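PDB 4R9N: Lmo0547 protein from Listeria monocytogenes, which probably acts as a SorC/DeoR-family transcriptional regulator whose DNA binding is thought to respond to a carbohydrate bound by its putative sugar-binding domain. Local coordinates for residues V5-Q9 with E19-V23. Where two conformers were deposited one is given. Numbering follows the deposited sequence.
Sequences VDLEQ and EAIVV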
loop_
_atom_site.group_PDB
_atom_site.type_symbol
_atom_site.label_atom_id
_atom_site.label_comp_id
_atom_site.label_asym_id
_atom_site.label_seq_id
_atom_site.Cartn_x
_atom_site.Cartn_y
_atom_site.Cartn_z
ATOM N N VAL A 5 11.640 20.752 -3.719
ATOM C CA VAL A 5 11.564 20.959 -2.287
ATOM C C VAL A 5 10.347 21.824 -1.990
ATOM O O VAL A 5 9.666 21.617 -0.990
ATOM C CB VAL A 5 12.835 21.609 -1.708
ATOM C CG1 VAL A 5 12.726 21.715 -0.192
ATOM C CG2 VAL A 5 14.072 20.794 -2.068
ATOM N N ASP A 6 10.073 22.774 -2.883
ATOM C CA ASP A 6 8.891 23.607 -2.785
ATOM C C ASP A 6 7.666 22.756 -2.750
ATOM O O ASP A 6 6.817 23.007 -1.909
ATOM C CB ASP A 6 8.724 24.562 -3.991
ATOM C CG ASP A 6 9.497 25.847 -3.848
ATOM O OD1 ASP A 6 10.359 25.925 -2.931
ATOM O OD2 ASP A 6 9.239 26.777 -4.674
ATOM N N LEU A 7 7.518 21.829 -3.709
ATOM C CA LEU A 7 6.327 20.999 -3.726
ATOM C C LEU A 7 6.236 20.120 -2.477
ATOM O O LEU A 7 5.132 19.917 -1.970
ATOM C CB LEU A 7 6.191 20.162 -4.998
ATOM C CG LEU A 7 5.916 20.909 -6.294
ATOM C CD1 LEU A 7 6.172 20.065 -7.536
ATOM C CD2 LEU A 7 4.483 21.419 -6.287
ATOM N N GLU A 8 7.362 19.580 -2.022
ATOM C CA GLU A 8 7.384 18.706 -0.842
ATOM C C GLU A 8 6.857 19.445 0.400
ATOM O O GLU A 8 5.957 18.977 1.058
ATOM C CB GLU A 8 8.776 18.137 -0.587
ATOM C CG GLU A 8 9.232 17.216 -1.709
ATOM C CD GLU A 8 10.684 16.750 -1.627
ATOM O OE1 GLU A 8 11.518 17.428 -0.972
ATOM O OE2 GLU A 8 11.003 15.699 -2.265
ATOM N N GLN A 9 7.387 20.625 0.667
ATOM C CA GLN A 9 6.892 21.529 1.727
ATOM C C GLN A 9 5.432 21.775 1.654
ATOM O O GLN A 9 4.710 21.729 2.629
ATOM C CB GLN A 9 7.555 22.909 1.597
ATOM C CG GLN A 9 8.993 22.931 2.041
ATOM C CD GLN A 9 9.499 24.344 2.334
ATOM O OE1 GLN A 9 9.587 25.188 1.440
ATOM N NE2 GLN A 9 9.835 24.596 3.597
ATOM N N GLU A 19 6.580 13.409 5.854
ATOM C CA GLU A 19 7.447 13.676 4.727
ATOM C C GLU A 19 6.783 13.438 3.387
ATOM O O GLU A 19 5.988 12.508 3.227
ATOM C CB GLU A 19 8.737 12.838 4.798
ATOM C CG GLU A 19 9.736 13.239 3.702
ATOM C CD GLU A 19 11.037 12.449 3.687
ATOM O OE1 GLU A 19 11.139 11.403 4.382
ATOM O OE2 GLU A 19 12.008 12.886 2.979
ATOM N N ALA A 20 7.124 14.253 2.408
ATOM C CA ALA A 20 6.726 14.040 1.021
ATOM C C ALA A 20 7.977 13.957 0.168
ATOM O O ALA A 20 8.853 14.832 0.262
ATOM C CB ALA A 20 5.744 15.120 0.557
ATOM N N ILE A 21 8.109 12.882 -0.604
ATOM C CA ILE A 21 9.198 12.734 -1.525
ATOM C C ILE A 21 8.667 12.887 -2.954
ATOM O O ILE A 21 7.770 12.121 -3.373
ATOM C CB ILE A 21 9.813 11.343 -1.358
ATOM C CG1 ILE A 21 10.371 11.199 0.066
ATOM C CG2 ILE A 21 10.855 11.153 -2.451
ATOM C CD1 ILE A 21 10.374 9.758 0.582
ATOM N N VAL A 22 9.080 13.941 -3.634
ATOM C CA VAL A 22 8.506 14.257 -4.917
ATOM C C VAL A 22 9.575 14.038 -5.944
ATOM O O VAL A 22 10.682 14.588 -5.846
ATOM C CB VAL A 22 7.996 15.719 -5.048
ATOM C CG1 VAL A 22 7.457 15.925 -6.430
ATOM C CG2 VAL A 22 6.896 16.012 -4.061
ATOM N N VAL A 23 9.203 13.323 -6.990
ATOM C CA VAL A 23 10.141 12.856 -7.984
ATOM C C VAL A 23 9.938 13.671 -9.245
ATOM O O VAL A 23 8.831 13.777 -9.719
ATOM C CB VAL A 23 9.886 11.330 -8.215
ATOM C CG1 VAL A 23 10.529 10.854 -9.475
ATOM C CG2 VAL A 23 10.385 10.540 -7.000
#
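Strand 19-23 forms one margin of the parallel, Rossmann-like sheet: its E19, I21 and V23 pair through the backbone with strand 242-246, leaving the amides of A20 and V22 on the other edge. Helix 3-15 runs back along that edge, at 145° to the strand in the segments 5-9 and 19-23, with axes 7.6 Å apart at closest approach. E8 loses more surface here than any other residue. Its CA-to-CB bond points sideways, yet the extended chain (chi1 m, chi2 t) brings E8 OE2 to 2.9 Å from V22 N, and the N-H...O angle of 171° marks a nearly linear hydrogen bond. The CA-to-CB bonds of V22 and A20 both point toward the helix. V22 CG2 lies 3.5 Å from E8 CG and 4.3 Å from L7 CB, while A20 CB approaches E8 CB at 4.4 Å. One turn further along the helix, E12 accepts a hydrogen bond from A20 N. Glutamate carboxylates thus take up both outward-facing amides, the donors a further strand's carbonyls would otherwise accept from, so helix 3-15 closes this edge to strand pairing at these two positions.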